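Local coordinates for MSM0273 (Mycobacterium smegmatis, PDB 5L37), which forms pentamers that serve as a shell protein of the RMM bacterial microcompartment, probably capping the vertices of the shell, at residues C[1-7]-C[46-52]; C[19-25]-C[37-41]. All coordinates share one frame; numbering follows the deposited sequence.

How the contacts relate
From the N terminus the chain lays down strand 2-9 and then the hairpin of strands 23-29 and 35-40, whose open end is joined by contact 2 (19-25 with 37-41), a short-range closure with 11 residues between its segments. It then enters strand 49-54, which returns to the first strand in contact 1 (1-7 with 46-52) and closes a larger loop of 38 residues that encloses the whole of contact 2. Strands 2-9 and 23-29 are neighbours in the sheet, so the two contacts share it, with centres about 13 Å apart. Apolar packing joins them directly: Val6 CG1 lies 4.0 Å from Leu25 CD1, and Ile52 CD1 lies 4.0 Å from Ala38 CB.

Contact 1 of 2, residues C[1-7]-C[46-52]; sequences MLRATVT and VGEHVLI
Leu2 and Ala4 pair with Ile52 and Val50 as hydrogen-bonded antiparallel partners, uniting strands 2-9 and 49-54 in the OB-like beta fold of the EutN/CcmL family. Each pair is closed by two backbone bonds, the shortest of them from Val50 N to Ala4 O at 2.8 Å. Backbone hydrogen bonding continues into the loop residues 46-48: Val6 N donates to Glu48 O, and Gly47 N reaches Val6 O at 2.7 Å, the donor tilted 30° from the carbonyl plane.

Alternation sorts the side chains. On one face Ala4 CB meets Ile52 CD1 at 3.7 Å, while nearby Val6 CG2 comes within 4.0 Å of Val50 CG1; Val27 of strand 23-29 and Ile73 of strand 71-76 extend this apolar layer. Leu51, on the other face, reaches back with CD1 to Met1 CB at 3.9 Å.

Thr5 and His49 stand side by side on the same face as Leu51. Thr5 OG1 lies anti to its carbonyl carbon (chi1 -58°), which sets it at the edge of the imidazole, near the ring plane. There OG1 and His49 ND1 hydrogen-bond at 3.0 Å, ND1 having a second, weak hydrogen bond to Glu30 OE2, while Gly47 O sits 4.0 Å above the plane, over the ring centre. Farther out, Ile37 of a neighbouring subunit packs on Leu51, which brings this end of the strand pair into the pentamer interface, and Asp70 OD1 of that subunit hydrogen-bonds Met1 N.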
ATOM      1  N   MET C   1      -8.832   2.438   6.891  1.00 14.18           N
ATOM      2  CA  MET C   1      -8.469   3.522   7.850  1.00 13.61           C
ATOM      3  C   MET C   1      -8.215   2.892   9.204  1.00 13.87           C
ATOM      4  O   MET C   1      -8.622   1.764   9.477  1.00 15.76           O
ATOM      5  CB  MET C   1      -9.579   4.621   7.942  1.00 13.50           C
ATOM      6  CG  MET C   1      -9.737   5.475   6.649  1.00 17.50           C
ATOM      7  SD  MET C   1     -10.794   4.604   5.434  1.00 15.79           S
ATOM      8  CE  MET C   1     -12.428   4.808   6.197  1.00 17.34           C
ATOM      9  N   LEU C   2      -7.482   3.622  10.051  1.00 13.75           N
ATOM     10  CA  LEU C   2      -7.183   3.095  11.387  1.00 15.64           C
ATOM     11  C   LEU C   2      -7.552   4.099  12.471  1.00 16.25           C
ATOM     12  O   LEU C   2      -7.453   5.309  12.288  1.00 16.09           O
ATOM     13  CB  LEU C   2      -5.719   2.763  11.521  1.00 17.86           C
ATOM     14  CG  LEU C   2      -5.204   1.651  10.606  1.00 21.71           C
ATOM     15  CD1 LEU C   2      -3.684   1.618  10.670  1.00 27.98           C
ATOM     16  CD2 LEU C   2      -5.804   0.278  10.965  1.00 22.28           C
ATOM     17  N   ARG C   3      -7.995   3.585  13.603  1.00 15.40           N
ATOM     18  CA  ARG C   3      -8.130   4.385  14.823  1.00 15.42           C
ATOM     19  C   ARG C   3      -6.756   4.468  15.470  1.00 17.35           C
ATOM     20  O   ARG C   3      -6.071   3.446  15.606  1.00 17.73           O
ATOM     21  CB  ARG C   3      -9.150   3.740  15.787  1.00 19.98           C
ATOM     22  CG  ARG C   3     -10.541   3.658  15.244  1.00 20.03           C
ATOM     23  CD  ARG C   3     -11.522   3.100  16.277  1.00 26.27           C
ATOM     24  NE  ARG C   3     -11.121   1.830  16.834  1.00 38.08           N
ATOM     25  CZ  ARG C   3     -10.671   1.668  18.081  1.00 40.29           C
ATOM     26  NH1 ARG C   3     -10.561   2.701  18.915  1.00 40.18           N
ATOM     27  NH2 ARG C   3     -10.338   0.458  18.498  1.00 45.78           N
ATOM     28  N   ALA C   4      -6.389   5.665  15.909  1.00 15.45           N
ATOM     29  CA  ALA C   4      -5.114   5.868  16.583  1.00 16.00           C
ATOM     30  C   ALA C   4      -5.261   6.924  17.638  1.00 16.94           C
ATOM     31  O   ALA C   4      -6.285   7.636  17.678  1.00 19.04           O
ATOM     32  CB  ALA C   4      -4.066   6.284  15.577  1.00 18.43           C
ATOM     33  N   THR C   5      -4.252   7.015  18.495  1.00 17.39           N
ATOM     34  CA  THR C   5      -4.205   8.028  19.536  1.00 18.17           C
ATOM     35  C   THR C   5      -2.987   8.884  19.288  1.00 18.93           C
ATOM     36  O   THR C   5      -1.892   8.343  19.093  1.00 19.97           O
ATOM     37  CB  THR C   5      -4.133   7.389  20.953  1.00 22.73           C
ATOM     38  OG1 THR C   5      -5.281   6.542  21.124  1.00 24.27           O
ATOM     39  CG2 THR C   5      -4.121   8.458  22.037  1.00 21.93           C
ATOM     40  N   VAL C   6      -3.176  10.204  19.305  1.00 18.64           N
ATOM     41  CA  VAL C   6      -2.049  11.140  19.194  1.00 20.70           C
ATOM     42  C   VAL C   6      -1.187  11.096  20.460  1.00 23.22           C
ATOM     43  O   VAL C   6      -1.689  11.221  21.590  1.00 24.64           O
ATOM     44  CB  VAL C   6      -2.514  12.577  18.981  1.00 18.34           C
ATOM     45  CG1 VAL C   6      -1.292  13.508  18.828  1.00 20.07           C
ATOM     46  CG2 VAL C   6      -3.430  12.689  17.718  1.00 17.12           C
ATOM     47  N   THR C   7       0.115  10.894  20.279  1.00 20.83           N
ATOM     48  CA  THR C   7       0.987  10.762  21.449  1.00 23.70           C
ATOM     49  C   THR C   7       1.974  11.907  21.537  1.00 28.99           C
ATOM     50  O   THR C   7       2.541  12.183  22.613  1.00 28.80           O
ATOM     51  CB  THR C   7       1.758   9.438  21.421  1.00 27.64           C
ATOM     52  OG1 THR C   7       2.445   9.321  20.169  1.00 33.88           O
ATOM     53  CG2 THR C   7       0.799   8.242  21.547  1.00 27.50           C
ATOM     54  N   VAL C  46      -2.682  16.054  21.721  1.00 35.25           N
ATOM     55  CA  VAL C  46      -2.124  14.865  22.342  1.00 29.72           C
ATOM     56  C   VAL C  46      -3.202  14.180  23.169  1.00 27.51           C
ATOM     57  O   VAL C  46      -3.945  14.826  23.925  1.00 30.59           O
ATOM     58  CB  VAL C  46      -0.889  15.182  23.212  1.00 34.61           C
ATOM     59  CG1 VAL C  46      -0.508  13.994  24.043  1.00 43.28           C
ATOM     60  CG2 VAL C  46       0.257  15.574  22.342  1.00 35.60           C
ATOM     61  N   GLY C  47      -3.302  12.870  23.020  1.00 26.80           N
ATOM     62  CA  GLY C  47      -4.275  12.103  23.772  1.00 24.21           C
ATOM     63  C   GLY C  47      -5.563  11.914  23.003  1.00 23.88           C
ATOM     64  O   GLY C  47      -6.409  11.112  23.377  1.00 25.18           O
ATOM     65  N   GLU C  48      -5.718  12.660  21.921  1.00 24.25           N
ATOM     66  CA  GLU C  48      -6.940  12.589  21.136  1.00 23.86           C
ATOM     67  C   GLU C  48      -7.025  11.320  20.291  1.00 20.38           C
ATOM     68  O   GLU C  48      -6.039  10.837  19.741  1.00 21.38           O
ATOM     69  CB  GLU C  48      -7.024  13.790  20.210  1.00 24.13           C
ATOM     70  CG  GLU C  48      -8.289  13.892  19.421  1.00 28.28           C
ATOM     71  CD  GLU C  48      -8.350  15.207  18.657  1.00 38.91           C
ATOM     72  OE1 GLU C  48      -7.557  16.129  18.975  1.00 41.20           O
ATOM     73  OE2 GLU C  48      -9.171  15.310  17.720  1.00 40.81           O
ATOM     74  N   HIS C  49      -8.217  10.762  20.211  1.00 19.28           N
ATOM     75  CA  HIS C  49      -8.437   9.604  19.375  1.00 17.57           C
ATOM     76  C   HIS C  49      -8.863  10.029  17.989  1.00 19.12           C
ATOM     77  O   HIS C  49      -9.859  10.740  17.841  1.00 19.34           O
ATOM     78  CB  HIS C  49      -9.494   8.699  20.006  1.00 23.40           C
ATOM     79  CG  HIS C  49      -9.145   8.304  21.398  1.00 23.42           C
ATOM     80  ND1 HIS C  49      -8.097   7.469  21.687  1.00 26.84           N
ATOM     81  CD2 HIS C  49      -9.701   8.646  22.588  1.00 30.24           C
ATOM     82  CE1 HIS C  49      -7.993   7.334  23.002  1.00 30.24           C
ATOM     83  NE2 HIS C  49      -8.966   8.025  23.567  1.00 35.05           N
ATOM     84  N   VAL C  50      -8.130   9.560  16.982  1.00 16.31           N
ATOM     85  CA  VAL C  50      -8.311  10.061  15.622  1.00 17.04           C
ATOM     86  C   VAL C  50      -8.421   8.907  14.629  1.00 16.56           C
ATOM     87  O   VAL C  50      -8.081   7.770  14.940  1.00 16.45           O
ATOM     88  CB  VAL C  50      -7.150  10.975  15.183  1.00 15.24           C
ATOM     89  CG1 VAL C  50      -7.096  12.244  16.066  1.00 17.73           C
ATOM     90  CG2 VAL C  50      -5.834  10.246  15.294  1.00 17.40           C
ATOM     91  N   LEU C  51      -8.889   9.242  13.436  1.00 15.37           N
ATOM     92  CA  LEU C  51      -9.049   8.324  12.318  1.00 13.67           C
ATOM     93  C   LEU C  51      -8.018   8.704  11.254  1.00 14.49           C
ATOM     94  O   LEU C  51      -7.932   9.874  10.896  1.00 16.14           O
ATOM     95  CB  LEU C  51     -10.467   8.468  11.765  1.00 17.12           C
ATOM     96  CG  LEU C  51     -10.935   7.478  10.722  1.00 19.48           C
ATOM     97  CD1 LEU C  51     -10.860   6.042  11.374  1.00 21.00           C
ATOM     98  CD2 LEU C  51     -12.346   7.888  10.292  1.00 18.76           C
ATOM     99  N   ILE C  52      -7.230   7.742  10.784  1.00 13.12           N
ATOM    100  CA  ILE C  52      -6.144   7.989   9.833  1.00 14.76           C
ATOM    101  C   ILE C  52      -6.378   7.269   8.530  1.00 13.41           C
ATOM    102  O   ILE C  52      -6.764   6.078   8.542  1.00 15.26           O
ATOM    103  CB  ILE C  52      -4.803   7.529  10.417  1.00 15.01           C
ATOM    104  CG1 ILE C  52      -4.523   8.494  11.594  1.00 18.72           C
ATOM    105  CG2 ILE C  52      -3.693   7.597   9.359  1.00 20.77           C
ATOM    106  CD1 ILE C  52      -3.399   8.055  12.403  1.00 27.92           C
TER

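Contact 2 of 2, residues C[19-25]-C[37-41]; sequences IPAGAFL and IAFDV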
ATOM      1  N   ILE C  19       5.792  20.425   1.401  1.00 17.66           N
ATOM      2  CA  ILE C  19       4.949  20.005   2.535  1.00 17.16           C
ATOM      3  C   ILE C  19       4.023  21.154   2.917  1.00 18.61           C
ATOM      4  O   ILE C  19       4.472  22.261   3.145  1.00 20.30           O
ATOM      5  CB  ILE C  19       5.820  19.507   3.700  1.00 18.83           C
ATOM      6  CG1 ILE C  19       6.512  18.217   3.209  1.00 27.16           C
ATOM      7  CG2 ILE C  19       4.976  19.262   4.995  1.00 22.02           C
ATOM      8  CD1 ILE C  19       7.600  17.791   4.059  1.00 29.46           C
ATOM      9  N   PRO C  20       2.723  20.872   2.963  1.00 22.17           N
ATOM     10  CA  PRO C  20       1.721  21.904   3.222  1.00 26.11           C
ATOM     11  C   PRO C  20       1.752  22.372   4.659  1.00 25.62           C
ATOM     12  O   PRO C  20       2.430  21.751   5.486  1.00 20.20           O
ATOM     13  CB  PRO C  20       0.386  21.176   2.926  1.00 27.81           C
ATOM     14  CG  PRO C  20       0.664  19.760   2.937  1.00 33.93           C
ATOM     15  CD  PRO C  20       2.146  19.520   2.869  1.00 28.28           C
ATOM     16  N   ALA C  21       0.988  23.426   4.951  1.00 22.81           N
ATOM     17  CA  ALA C  21       0.711  23.857   6.320  1.00 20.91           C
ATOM     18  C   ALA C  21       0.086  22.689   7.068  1.00 19.00           C
ATOM     19  O   ALA C  21      -0.688  21.937   6.510  1.00 19.34           O
ATOM     20  CB  ALA C  21      -0.260  25.048   6.335  1.00 22.46           C
ATOM     21  N   GLY C  22       0.447  22.529   8.343  1.00 22.10           N
ATOM     22  CA  GLY C  22      -0.063  21.417   9.126  1.00 21.91           C
ATOM     23  C   GLY C  22       1.044  20.879  10.008  1.00 18.73           C
ATOM     24  O   GLY C  22       2.162  21.439   9.999  1.00 24.61           O
ATOM     25  N   ALA C  23       0.757  19.804  10.728  1.00 16.66           N
ATOM     26  CA  ALA C  23       1.688  19.277  11.710  1.00 18.10           C
ATOM     27  C   ALA C  23       1.994  17.808  11.462  1.00 16.10           C
ATOM     28  O   ALA C  23       1.184  17.063  10.932  1.00 18.08           O
ATOM     29  CB  ALA C  23       1.121  19.457  13.096  1.00 19.92           C
ATOM     30  N   PHE C  24       3.196  17.398  11.864  1.00 17.02           N
ATOM     31  CA  PHE C  24       3.552  15.974  11.898  1.00 16.15           C
ATOM     32  C   PHE C  24       3.270  15.457  13.318  1.00 18.71           C
ATOM     33  O   PHE C  24       3.910  15.890  14.261  1.00 22.14           O
ATOM     34  CB  PHE C  24       5.034  15.746  11.577  1.00 17.63           C
ATOM     35  CG  PHE C  24       5.430  16.097  10.175  1.00 17.94           C
ATOM     36  CD1 PHE C  24       4.893  15.410   9.092  1.00 22.26           C
ATOM     37  CD2 PHE C  24       6.418  17.029   9.949  1.00 26.47           C
ATOM     38  CE1 PHE C  24       5.299  15.716   7.764  1.00 23.70           C
ATOM     39  CE2 PHE C  24       6.827  17.328   8.634  1.00 31.37           C
ATOM     40  CZ  PHE C  24       6.260  16.686   7.564  1.00 26.39           C
ATOM     41  N   LEU C  25       2.360  14.508  13.467  1.00 16.21           N
ATOM     42  CA  LEU C  25       2.047  14.013  14.809  1.00 16.81           C
ATOM     43  C   LEU C  25       2.432  12.558  14.927  1.00 20.36           C
ATOM     44  O   LEU C  25       2.189  11.749  14.008  1.00 18.39           O
ATOM     45  CB  LEU C  25       0.537  14.180  15.117  1.00 16.58           C
ATOM     46  CG  LEU C  25      -0.015  15.641  15.058  1.00 17.63           C
ATOM     47  CD1 LEU C  25      -1.515  15.642  15.447  1.00 16.67           C
ATOM     48  CD2 LEU C  25       0.777  16.600  15.938  1.00 19.75           C
ATOM     49  N   ILE C  37       3.942   8.270  12.031  1.00 17.89           N
ATOM     50  CA  ILE C  37       3.787   9.712  11.961  1.00 17.75           C
ATOM     51  C   ILE C  37       2.726  10.034  10.931  1.00 17.23           C
ATOM     52  O   ILE C  37       2.817   9.615   9.757  1.00 16.95           O
ATOM     53  CB  ILE C  37       5.146  10.446  11.598  1.00 17.07           C
ATOM     54  CG1 ILE C  37       6.287  10.015  12.557  1.00 22.28           C
ATOM     55  CG2 ILE C  37       4.928  11.988  11.534  1.00 17.98           C
ATOM     56  CD1 ILE C  37       5.974  10.111  14.018  1.00 25.84           C
ATOM     57  N   ALA C  38       1.717  10.790  11.375  1.00 14.56           N
ATOM     58  CA  ALA C  38       0.636  11.181  10.495  1.00 13.79           C
ATOM     59  C   ALA C  38       0.582  12.672  10.358  1.00 17.22           C
ATOM     60  O   ALA C  38       0.873  13.397  11.326  1.00 17.64           O
ATOM     61  CB  ALA C  38      -0.736  10.656  11.030  1.00 16.70           C
ATOM     62  N   PHE C  39       0.194  13.145   9.181  1.00 13.84           N
ATOM     63  CA  PHE C  39       0.031  14.578   8.955  1.00 15.32           C
ATOM     64  C   PHE C  39      -1.313  15.039   9.484  1.00 15.06           C
ATOM     65  O   PHE C  39      -2.291  14.316   9.383  1.00 14.76           O
ATOM     66  CB  PHE C  39       0.148  14.910   7.453  1.00 13.51           C
ATOM     67  CG  PHE C  39       0.470  16.332   7.192  1.00 14.81           C
ATOM     68  CD1 PHE C  39       1.749  16.786   7.436  1.00 17.24           C
ATOM     69  CD2 PHE C  39      -0.492  17.233   6.702  1.00 16.97           C
ATOM     70  CE1 PHE C  39       2.098  18.117   7.215  1.00 20.03           C
ATOM     71  CE2 PHE C  39      -0.168  18.580   6.472  1.00 19.95           C
ATOM     72  CZ  PHE C  39       1.136  19.019   6.736  1.00 21.23           C
ATOM     73  N   ASP C  40      -1.348  16.229  10.051  1.00 14.89           N
ATOM     74  CA  ASP C  40      -2.585  16.749  10.641  1.00 14.65           C
ATOM     75  C   ASP C  40      -2.850  18.166  10.207  1.00 15.25           C
ATOM     76  O   ASP C  40      -1.967  19.033  10.316  1.00 18.00           O
ATOM     77  CB  ASP C  40      -2.485  16.709  12.152  1.00 15.19           C
ATOM     78  CG  ASP C  40      -3.773  17.158  12.823  1.00 17.20           C
ATOM     79  OD1 ASP C  40      -4.803  16.510  12.636  1.00 20.64           O
ATOM     80  OD2 ASP C  40      -3.686  18.061  13.644  1.00 19.63           O
ATOM     81  N   VAL C  41      -4.081  18.416   9.753  1.00 15.73           N
ATOM     82  CA  VAL C  41      -4.504  19.758   9.380  1.00 16.37           C
ATOM     83  C   VAL C  41      -5.632  20.261  10.289  1.00 16.77           C
ATOM     84  O   VAL C  41      -6.053  21.407  10.179  1.00 19.71           O
ATOM     85  CB  VAL C  41      -4.975  19.833   7.922  1.00 16.92           C
ATOM     86  CG1 VAL C  41      -3.792  19.440   6.952  1.00 19.18           C
ATOM     87  CG2 VAL C  41      -6.168  18.911   7.667  1.00 18.68           C
TER
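An antiparallel strand pairing with an aromatic pair on one face joins segment 19-25 to 37-41, at the open end of the beta hairpin formed by strands 23-29 and 35-40. The short strand axes approach to 4.7 Å. Ala23 with Asp40 and Leu25 with Ala38 are the hydrogen-bonded pairs, each closed by two backbone bonds; Leu25 N to Ala38 O, at 2.8 Å, is nearly straight (174°). Between them Phe24 and Phe39 form the non-hydrogen-bonded pair and send their rings to the same face.

The rings make an offset edge-to-face pair, planes 74° apart, in which Phe39 presents its edge to the face of Phe24; Phe39 CD1 comes within 3.7 Å of Phe24 CE1. With CG anti to the backbone N (chi1 -160°), the Phe39 ring reaches back across the opposing segment, where the loop leading into strand 23-29 curls around it. Ile19 CG2 touches Phe39 CE1, and Pro20 CG packs on Phe39 CE2 at 3.8 Å. Pro20 O meets the ring edge at Phe39 CZ, 3.3 Å away. Ala23 N lies over one face of the Phe39 ring, displaced toward the rim.

This hairpin belongs to the five-stranded antiparallel sheet of the EutN/CcmL fold. Backbone hydrogen bonds from Phe39 to Ala71 and Ile73 show that the outer strands 35-40 and 71-76 also meet, closing the sheet into an OB-type barrel. Ile69, of the loop before strand 71-76, packs on Phe39, while Met1 of a neighbouring subunit, not the one met by Leu51 of this chain, packs on Phe24. Gly22 lies just before the pairing, its CA 3.3 Å from Asp40 O. The Phe39 ring is close by as well, Gly22 CA to Phe39 CZ being 3.6 Å.

On the other face Leu25 CD1 rests against Asp40 CB at 3.6 Å. The Asp40 carboxylate is engaged beyond the hairpin, OD1 hydrogen-bonding to Ser44 OG.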